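Local coordinates for protein LysR family transcriptional regulator (Vibrio vulnificus, PDB 5B7H) that probably acts as a LysR-family, OxyR-type DNA-binding transcription regulator responding to hydrogen peroxide, with its regulatory domain making up this chain, at residues P112-F117 / I141-A146; V116-K121 / G161-P166; T59-G64 / V197-S202. The protein carries 1 engineered substitution. All blocks are in the same frame, centred on the assembly; numbering follows the deposited sequence.

Contact 1 (P112-F117 / I141-A146)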
loop_
_atom_site.group_PDB
_atom_site.type_symbol
_atom_site.label_atom_id
_atom_site.label_comp_id
_atom_site.label_asym_id
_atom_site.label_seq_id
_atom_site.Cartn_x
_atom_site.Cartn_y
_atom_site.Cartn_z
ATOM N N PRO A 112 -14.705 -3.330 -24.156
ATOM C CA PRO A 112 -15.635 -2.200 -24.140
ATOM C C PRO A 112 -14.867 -0.904 -23.913
ATOM O O PRO A 112 -13.809 -0.891 -23.278
ATOM C CB PRO A 112 -16.538 -2.501 -22.940
ATOM C CG PRO A 112 -16.350 -3.950 -22.643
ATOM C CD PRO A 112 -14.935 -4.258 -23.031
ATOM N N ASP A 113 -15.420 0.192 -24.437
ATOM C CA ASP A 113 -14.900 1.509 -24.079
ATOM C C ASP A 113 -14.898 1.669 -22.558
ATOM O O ASP A 113 -15.770 1.135 -21.872
ATOM C CB ASP A 113 -15.802 2.587 -24.684
ATOM C CG ASP A 113 -15.609 2.721 -26.189
ATOM O OD1 ASP A 113 -16.364 3.508 -26.807
ATOM O OD2 ASP A 113 -14.702 2.061 -26.754
ATOM N N GLU A 114 -13.877 2.386 -22.036
ATOM C CA GLU A 114 -13.776 2.713 -20.604
ATOM C C GLU A 114 -13.665 1.470 -19.729
ATOM O O GLU A 114 -14.036 1.502 -18.552
ATOM C CB GLU A 114 -14.952 3.561 -20.087
ATOM C CG GLU A 114 -15.289 4.749 -20.945
ATOM C CD GLU A 114 -16.198 5.776 -20.260
ATOM O OE1 GLU A 114 -16.243 6.924 -20.748
ATOM O OE2 GLU A 114 -16.843 5.458 -19.239
ATOM N N SER A 115 -13.131 0.371 -20.243
ATOM C CA SER A 115 -12.988 -0.827 -19.407
ATOM C C SER A 115 -11.622 -0.985 -18.769
ATOM O O SER A 115 -11.454 -1.872 -17.928
ATOM C CB SER A 115 -13.326 -2.088 -20.208
ATOM O OG SER A 115 -12.429 -2.221 -21.327
ATOM N N VAL A 116 -10.640 -0.183 -19.159
ATOM C CA VAL A 116 -9.281 -0.304 -18.629
ATOM C C VAL A 116 -9.098 0.750 -17.553
ATOM O O VAL A 116 -9.156 1.950 -17.846
ATOM C CB VAL A 116 -8.243 -0.125 -19.744
ATOM C CG1 VAL A 116 -6.835 -0.181 -19.129
ATOM C CG2 VAL A 116 -8.446 -1.177 -20.765
ATOM N N PHE A 117 -8.870 0.330 -16.312
ATOM C CA PHE A 117 -8.663 1.264 -15.209
ATOM C C PHE A 117 -7.159 1.437 -14.995
ATOM O O PHE A 117 -6.385 0.475 -15.134
ATOM C CB PHE A 117 -9.316 0.729 -13.912
ATOM C CG PHE A 117 -10.813 0.863 -13.893
ATOM C CD1 PHE A 117 -11.400 1.928 -13.181
ATOM C CD2 PHE A 117 -11.638 0.009 -14.660
ATOM C CE1 PHE A 117 -12.811 2.071 -13.135
ATOM C CE2 PHE A 117 -13.042 0.141 -14.639
ATOM C CZ PHE A 117 -13.623 1.185 -13.884
ATOM N N ILE A 141 -9.897 3.597 -21.960
ATOM C CA ILE A 141 -9.471 3.876 -20.591
ATOM C C ILE A 141 -10.634 4.498 -19.823
ATOM O O ILE A 141 -11.266 5.466 -20.281
ATOM C CB ILE A 141 -8.246 4.810 -20.575
ATOM C CG1 ILE A 141 -7.048 4.188 -21.292
ATOM C CG2 ILE A 141 -7.938 5.321 -19.131
ATOM C CD1 ILE A 141 -5.940 5.222 -21.549
ATOM N N ASN A 142 -10.931 3.942 -18.658
ATOM C CA ASN A 142 -12.003 4.489 -17.844
ATOM C C ASN A 142 -11.602 5.855 -17.287
ATOM O O ASN A 142 -10.465 6.042 -16.839
ATOM C CB ASN A 142 -12.299 3.551 -16.661
ATOM C CG ASN A 142 -13.618 3.925 -15.968
ATOM O OD1 ASN A 142 -13.666 4.898 -15.207
ATOM N ND2 ASN A 142 -14.703 3.197 -16.291
ATOM N N PRO A 143 -12.500 6.841 -17.314
ATOM C CA PRO A 143 -12.126 8.175 -16.820
ATOM C C PRO A 143 -11.938 8.279 -15.313
ATOM O O PRO A 143 -11.358 9.282 -14.866
ATOM C CB PRO A 143 -13.289 9.057 -17.266
ATOM C CG PRO A 143 -14.447 8.093 -17.483
ATOM C CD PRO A 143 -13.804 6.839 -18.005
ATOM N N PHE A 144 -12.358 7.299 -14.522
ATOM C CA PHE A 144 -12.118 7.348 -13.081
ATOM C C PHE A 144 -10.740 6.746 -12.814
ATOM O O PHE A 144 -10.531 5.539 -13.004
ATOM C CB PHE A 144 -13.213 6.596 -12.340
ATOM C CG PHE A 144 -13.041 6.634 -10.849
ATOM C CD1 PHE A 144 -12.352 5.616 -10.173
ATOM C CD2 PHE A 144 -13.531 7.722 -10.141
ATOM C CE1 PHE A 144 -12.228 5.688 -8.796
ATOM C CE2 PHE A 144 -13.387 7.787 -8.777
ATOM C CZ PHE A 144 -12.734 6.799 -8.123
ATOM N N SER A 145 -9.807 7.584 -12.378
ATOM C CA SER A 145 -8.456 7.126 -12.115
ATOM C C SER A 145 -8.324 6.564 -10.712
ATOM O O SER A 145 -8.855 7.119 -9.748
ATOM C CB SER A 145 -7.479 8.278 -12.263
ATOM O OG SER A 145 -7.548 8.799 -13.580
ATOM N N ALA A 146 -7.564 5.483 -10.606
ATOM C CA ALA A 146 -7.259 4.873 -9.325
ATOM C C ALA A 146 -6.119 5.607 -8.638
ATOM O O ALA A 146 -5.309 6.290 -9.267
ATOM C CB ALA A 146 -6.867 3.385 -9.484
#
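V116 and I141 pair through a single parallel beta bridge, with N142 N donating to V116 O over 2.8 Å. V116 N bonds to K140 on the same edge, so K140 and N142, the neighbours of I141, both grip V116 in the parallel pattern. Just upstream, P112 to S115 make a type II beta turn, with the positive phi of E114 at its third position. The turn carries the chain so close to N142 that the CA atoms of E114 and N142 stand only 3.7 Å apart. S115 OG ties back to P112 O within the turn.

N142 joins several interactions at once. Its CG is anti to the backbone N (chi1 -167°), and the flat amide lies on the F117 ring, the two planes 15° apart. N142 CB sits over the ring centre, 3.7 Å from the centroid, in a CH-pi contact. Both ends of the amide are engaged as well. ND2 donates in the carbonyl plane to E114 O at 2.9 Å, while OD1 takes F144 N at 2.8 Å on a lone pair, forming an Asx turn. Rotation of the amide is therefore fixed by a donor and an acceptor as well as by the ring beneath it. At the exposed margin the E114 chain crosses the P143 ring at about a right angle, its CD 3.5 Å from P143 CD.

Both segments are loop, one preceding helix 124-132 and the other following it, within the LysR substrate-binding domain. D113 forms a salt bridge with K140. F117 and A146 pack on L152 of helix 149-157, and F144 on M155, while L48 and L49 of the second subunit touch F117 and F144, bringing this corner into the dimer interface.

Contact 2 (V116-K121 / G161-P166)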
loop_
_atom_site.group_PDB
_atom_site.type_symbol
_atom_site.label_atom_id
_atom_site.label_comp_id
_atom_site.label_asym_id
_atom_site.label_seq_id
_atom_site.Cartn_x
_atom_site.Cartn_y
_atom_site.Cartn_z
ATOM N N VAL A 116 -10.640 -0.183 -19.159
ATOM C CA VAL A 116 -9.281 -0.304 -18.629
ATOM C C VAL A 116 -9.098 0.750 -17.553
ATOM O O VAL A 116 -9.156 1.950 -17.846
ATOM C CB VAL A 116 -8.243 -0.125 -19.744
ATOM C CG1 VAL A 116 -6.835 -0.181 -19.129
ATOM C CG2 VAL A 116 -8.446 -1.177 -20.765
ATOM N N PHE A 117 -8.870 0.330 -16.312
ATOM C CA PHE A 117 -8.663 1.264 -15.209
ATOM C C PHE A 117 -7.159 1.437 -14.995
ATOM O O PHE A 117 -6.385 0.475 -15.134
ATOM C CB PHE A 117 -9.316 0.729 -13.912
ATOM C CG PHE A 117 -10.813 0.863 -13.893
ATOM C CD1 PHE A 117 -11.400 1.928 -13.181
ATOM C CD2 PHE A 117 -11.638 0.009 -14.660
ATOM C CE1 PHE A 117 -12.811 2.071 -13.135
ATOM C CE2 PHE A 117 -13.042 0.141 -14.639
ATOM C CZ PHE A 117 -13.623 1.185 -13.884
ATOM N N LEU A 118 -6.742 2.675 -14.738
ATOM C CA LEU A 118 -5.322 2.990 -14.560
ATOM C C LEU A 118 -5.146 3.908 -13.364
ATOM O O LEU A 118 -6.050 4.676 -13.025
ATOM C CB LEU A 118 -4.748 3.770 -15.752
ATOM C CG LEU A 118 -4.826 2.956 -17.054
ATOM C CD1 LEU A 118 -4.518 3.856 -18.251
ATOM C CD2 LEU A 118 -3.881 1.741 -17.036
ATOM N N LEU A 119 -3.972 3.814 -12.726
ATOM C CA LEU A 119 -3.608 4.815 -11.733
ATOM C C LEU A 119 -3.468 6.200 -12.369
ATOM O O LEU A 119 -3.136 6.352 -13.563
ATOM C CB LEU A 119 -2.261 4.474 -11.084
ATOM C CG LEU A 119 -2.270 3.167 -10.301
ATOM C CD1 LEU A 119 -0.830 2.739 -9.976
ATOM C CD2 LEU A 119 -3.087 3.289 -8.957
ATOM N N GLU A 120 -3.702 7.229 -11.551
ATOM C CA GLU A 120 -3.402 8.611 -11.934
ATOM C C GLU A 120 -1.890 8.772 -12.288
ATOM O O GLU A 120 -1.054 7.980 -11.870
ATOM C CB GLU A 120 -3.655 9.526 -10.740
ATOM C CG GLU A 120 -5.063 9.599 -10.230
ATOM C CD GLU A 120 -5.193 10.622 -9.077
ATOM O OE1 GLU A 120 -4.137 10.943 -8.459
ATOM O OE2 GLU A 120 -6.337 11.096 -8.800
ATOM N N LYS A 121 -1.523 9.940 -12.878
ATOM C CA LYS A 121 -0.219 10.172 -13.550
ATOM C C LYS A 121 0.980 10.319 -12.608
ATOM O O LYS A 121 2.111 10.003 -13.005
ATOM C CB LYS A 121 -0.314 11.404 -14.461
ATOM C CG LYS A 121 -1.436 11.350 -15.521
ATOM C CD LYS A 121 -1.808 9.894 -15.932
ATOM C CE LYS A 121 -2.742 9.875 -17.169
ATOM N NZ LYS A 121 -2.944 8.541 -17.872
ATOM N N GLY A 161 -13.739 -4.006 -14.801
ATOM C CA GLY A 161 -12.963 -3.969 -16.024
ATOM C C GLY A 161 -11.636 -4.660 -15.810
ATOM O O GLY A 161 -11.564 -5.695 -15.133
ATOM N N THR A 162 -10.582 -4.142 -16.411
ATOM C CA THR A 162 -9.291 -4.830 -16.387
ATOM C C THR A 162 -8.200 -3.809 -16.097
ATOM O O THR A 162 -8.432 -2.596 -16.143
ATOM C CB THR A 162 -9.045 -5.540 -17.732
ATOM O OG1 THR A 162 -7.842 -6.315 -17.657
ATOM C CG2 THR A 162 -8.911 -4.547 -18.933
ATOM N N THR A 163 -7.002 -4.288 -15.786
ATOM C CA THR A 163 -5.880 -3.372 -15.641
ATOM C C THR A 163 -4.591 -4.169 -15.783
ATOM O O THR A 163 -4.614 -5.392 -15.925
ATOM C CB THR A 163 -5.924 -2.675 -14.264
ATOM O OG1 THR A 163 -5.042 -1.521 -14.312
ATOM C CG2 THR A 163 -5.503 -3.639 -13.115
ATOM N N PHE A 164 -3.477 -3.448 -15.764
ATOM C CA PHE A 164 -2.115 -3.989 -15.816
ATOM C C PHE A 164 -1.538 -4.039 -14.418
ATOM O O PHE A 164 -1.631 -3.066 -13.666
ATOM C CB PHE A 164 -1.203 -3.114 -16.684
ATOM C CG PHE A 164 -1.770 -2.807 -18.064
ATOM C CD1 PHE A 164 -2.400 -1.600 -18.326
ATOM C CD2 PHE A 164 -1.646 -3.717 -19.104
ATOM C CE1 PHE A 164 -2.868 -1.316 -19.592
ATOM C CE2 PHE A 164 -2.143 -3.449 -20.379
ATOM C CZ PHE A 164 -2.771 -2.247 -20.612
ATOM N N ILE A 165 -0.887 -5.165 -14.096
ATOM C CA ILE A 165 -0.301 -5.435 -12.775
ATOM C C ILE A 165 1.136 -5.924 -12.932
ATOM O O ILE A 165 1.393 -6.797 -13.770
ATOM C CB ILE A 165 -1.101 -6.523 -12.020
ATOM C CG1 ILE A 165 -2.543 -6.052 -11.804
ATOM C CG2 ILE A 165 -0.494 -6.771 -10.645
ATOM C CD1 ILE A 165 -2.596 -4.710 -11.057
ATOM N N PRO A 166 2.081 -5.453 -12.127
ATOM C CA PRO A 166 3.437 -5.995 -12.211
ATOM C C PRO A 166 3.535 -7.371 -11.563
ATOM O O PRO A 166 2.870 -7.683 -10.561
ATOM C CB PRO A 166 4.263 -4.957 -11.427
ATOM C CG PRO A 166 3.320 -4.376 -10.430
ATOM C CD PRO A 166 1.928 -4.413 -11.090
#
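Hydrogen bonding between F117 and T162 sets the framework here. F117 N donates to T162 O at 3.0 Å, nearly along the C=O axis, and S115 O faces T162 N, so that V116 and T162 form a single parallel bridge with CA atoms 5.0 Å apart. V116 CA leans on the same T162 oxygen in a CA-H...O contact. Regular parallel pairing would next bring F164 N to F117 O, but a side chain answers instead: T163 OG1, anti to its own backbone N (chi1 -164°), donates to F117 O over a short 2.5 Å. The bridge thus ends in a side-chain-to-backbone bond as the two chains diverge. T162 uses its own hydroxyl elsewhere, on V93 O.

Apolar contacts fill the space beside these bonds. V116 and T162 lie side by side, pointing the same way, with their CG2 methyls 3.9 Å apart. The F164 ring is met from two directions: L118 CD2 comes to its edge, in the ring plane, 3.9 Å from CD1, and V116 CG1 approaches CE1 at 4.2 Å.

Backbone conformation makes the third element. G161, close to the F117 ring, adopts phi and psi values that suit glycine alone.

All the touching residues are buried. Strand 163-166, an outermost strand of the mixed sheet within this chain, runs on to P166, the N-cap of helix 167-171. T162 packs on M92 and I94 of strand 81-95, T163 meets L152 of helix 149-157, and L118 and F164 lie against helix 124-132.

Contact 3 (T59-G64 / V197-S202). With SO4 (sulfate ion), chain D.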
loop_
_atom_site.group_PDB
_atom_site.type_symbol
_atom_site.label_atom_id
_atom_site.label_comp_id
_atom_site.label_asym_id
_atom_site.label_seq_id
_atom_site.Cartn_x
_atom_site.Cartn_y
_atom_site.Cartn_z
ATOM N N THR A 59 13.375 14.550 -5.643
ATOM C CA THR A 59 13.688 15.772 -4.895
ATOM C C THR A 59 14.411 15.448 -3.586
ATOM O O THR A 59 15.443 16.057 -3.265
ATOM C CB THR A 59 12.381 16.479 -4.612
ATOM O OG1 THR A 59 11.741 16.783 -5.869
ATOM C CG2 THR A 59 12.625 17.753 -3.791
ATOM N N ALA A 60 13.929 14.427 -2.859
ATOM C CA ALA A 60 14.600 14.055 -1.624
ATOM C C ALA A 60 16.017 13.559 -1.884
ATOM O O ALA A 60 16.946 13.893 -1.126
ATOM C CB ALA A 60 13.791 12.948 -0.944
ATOM N N LEU A 61 16.221 12.816 -2.989
ATOM C CA LEU A 61 17.558 12.367 -3.315
ATOM C C LEU A 61 18.469 13.545 -3.640
ATOM O O LEU A 61 19.611 13.592 -3.159
ATOM C CB LEU A 61 17.484 11.416 -4.518
ATOM C CG LEU A 61 18.839 10.826 -4.955
ATOM C CD1 LEU A 61 19.483 9.923 -3.872
ATOM C CD2 LEU A 61 18.697 10.140 -6.348
ATOM N N ARG A 62 17.991 14.480 -4.476
ATOM C CA ARG A 62 18.787 15.664 -4.815
ATOM C C ARG A 62 19.194 16.390 -3.552
ATOM O O ARG A 62 20.358 16.829 -3.408
ATOM C CB ARG A 62 17.914 16.593 -5.654
ATOM C CG ARG A 62 17.894 16.192 -7.121
ATOM C CD ARG A 62 17.391 17.317 -8.063
ATOM N NE ARG A 62 16.127 17.940 -7.684
ATOM C CZ ARG A 62 14.906 17.449 -7.945
ATOM N NH1 ARG A 62 14.740 16.309 -8.620
ATOM N NH2 ARG A 62 13.841 18.122 -7.539
ATOM N N HIS A 63 18.242 16.511 -2.620
ATOM C CA HIS A 63 18.434 17.296 -1.399
ATOM C C HIS A 63 19.214 16.533 -0.326
ATOM O O HIS A 63 19.372 17.031 0.790
ATOM C CB HIS A 63 17.066 17.708 -0.863
ATOM C CG HIS A 63 16.390 18.777 -1.684
ATOM N ND1 HIS A 63 15.269 19.443 -1.248
ATOM C CD2 HIS A 63 16.681 19.304 -2.896
ATOM C CE1 HIS A 63 14.905 20.345 -2.145
ATOM N NE2 HIS A 63 15.751 20.287 -3.154
ATOM N N GLY A 64 19.669 15.313 -0.613
ATOM C CA GLY A 64 20.478 14.577 0.328
ATOM C C GLY A 64 19.707 14.053 1.511
ATOM O O GLY A 64 20.314 13.646 2.509
ATOM N N VAL A 197 19.090 4.333 -8.156
ATOM C CA VAL A 197 19.437 5.702 -8.565
ATOM C C VAL A 197 20.070 6.417 -7.382
ATOM O O VAL A 197 19.528 6.378 -6.270
ATOM C CB VAL A 197 18.184 6.476 -9.010
ATOM C CG1 VAL A 197 18.543 7.907 -9.498
ATOM C CG2 VAL A 197 17.504 5.722 -10.181
ATOM N N TRP A 198 21.163 7.156 -7.622
ATOM C CA TRP A 198 21.878 7.827 -6.528
ATOM C C TRP A 198 22.609 9.052 -7.066
ATOM O O TRP A 198 22.649 9.288 -8.269
ATOM C CB TRP A 198 22.862 6.920 -5.792
ATOM C CG TRP A 198 23.989 6.359 -6.622
ATOM C CD1 TRP A 198 25.248 6.895 -6.763
ATOM C CD2 TRP A 198 23.987 5.111 -7.342
ATOM N NE1 TRP A 198 26.053 6.038 -7.542
ATOM C CE2 TRP A 198 25.279 4.950 -7.907
ATOM C CE3 TRP A 198 23.013 4.135 -7.583
ATOM C CZ2 TRP A 198 25.624 3.827 -8.703
ATOM C CZ3 TRP A 198 23.371 3.003 -8.375
ATOM C CH2 TRP A 198 24.677 2.872 -8.908
ATOM N N ARG A 199 23.224 9.821 -6.162
ATOM C CA ARG A 199 23.915 11.058 -6.584
ATOM C C ARG A 199 25.326 10.740 -7.033
ATOM O O ARG A 199 26.045 10.007 -6.343
ATOM C CB ARG A 199 24.021 12.026 -5.433
ATOM C CG ARG A 199 22.647 12.526 -4.951
ATOM C CD ARG A 199 22.799 13.614 -3.882
ATOM N NE ARG A 199 23.487 13.145 -2.690
ATOM C CZ ARG A 199 22.890 12.395 -1.751
ATOM N NH1 ARG A 199 21.595 12.054 -1.862
ATOM N NH2 ARG A 199 23.611 11.968 -0.717
ATOM N N PRO A 200 25.776 11.295 -8.162
ATOM C CA PRO A 200 27.174 11.053 -8.589
ATOM C C PRO A 200 28.201 11.479 -7.567
ATOM O O PRO A 200 29.310 10.918 -7.552
ATOM C CB PRO A 200 27.324 11.948 -9.830
ATOM C CG PRO A 200 25.941 12.230 -10.323
ATOM C CD PRO A 200 24.984 12.104 -9.120
ATOM N N SER A 201 27.886 12.478 -6.748
ATOM C CA SER A 201 28.834 12.931 -5.724
ATOM C C SER A 201 28.866 12.068 -4.478
ATOM O O SER A 201 29.660 12.348 -3.570
ATOM C CB SER A 201 28.589 14.406 -5.304
ATOM O OG SER A 201 27.274 14.595 -4.776
ATOM N N SER A 202 28.012 11.054 -4.386
ATOM C CA SER A 202 27.968 10.248 -3.178
ATOM C C SER A 202 29.303 9.550 -2.938
ATOM O O SER A 202 29.986 9.133 -3.870
ATOM C CB SER A 202 26.925 9.172 -3.375
ATOM O OG SER A 202 26.928 8.282 -2.265
HETATM S S SO4 D . 27.090 11.588 0.796
HETATM O O1 SO4 D . 28.293 10.882 0.344
HETATM O O2 SO4 D . 26.558 12.429 -0.292
HETATM O O3 SO4 D . 27.385 12.363 1.995
HETATM O O4 SO4 D . 26.129 10.573 1.214
#
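L61 and R199 slide past each other in opposite directions, and the contact divides between the buried leucine branches and the partly exposed guanidinium. The tight part belongs to L61. Its CG is anti to the backbone N (chi1 -178°), and chi2 of 64° then sets the two methyls, which meet the strand: CD2 lies 3.9 Å from V197 CG1, the two side chains crossing at about a right angle, and equally near W198 CA, while CD1 touches R199 NH1 at 3.6 Å.

The polar join lies where the helix ends. R199 NH1 donates to L61 O at 2.8 Å, on a lone pair in the carbonyl plane, although the oxygen stands 23° out of the guanidinium plane. L61 O also accepts from G64 N at 3.1 Å, as part of a Schellman motif closing the helix with G64 at positive phi, and NH1 has a further acceptor in L66 O. Such placement of a cation at a helix C terminus is probably favourable, since carbonyl oxygens gather there.

Outward, the packing thins. One face of the R199 guanidinium receives G64 CA, offset toward the rim and 3.5 Å above the plane. Beyond it NH2 gives a nearly straight bond to SO4 O2 at 3.0 Å. This sulfate, also held by S203 N, probably came from the crystallisation liquor. G64 is exposed here.

In the fold, helix 54-62 belongs to the crossover between parallel strands 45-51 and 68-73. L61 and V197 pack on L69 and L71 of strand 68-73, respectively, and both touch M80. Strand 180-198 runs between 68-73 and 81-95, while the W198 ring meets F208 of helix 205-217.

How the contacts relate
From the N terminus, the chain reaches contact 3 first, at helix 54-62, whose partner arrives only at the end of strand 180-198; the large loop so closed encompasses the other two contacts. Residues 112-121 then open contacts 1 and 2 together, sharing V116 and F117. From this common stretch contact 1 closes first, at 141-146 after helix 124-132, and contact 2 later, at 161-166 after helix 149-157; both lie within the span of contact 3. V116 lies between two partners, a loop and the approach to the edge strand. Contact 3 lies across the chain's centre from contact 2, about 30 Å between centres, joined through the same mixed sheet.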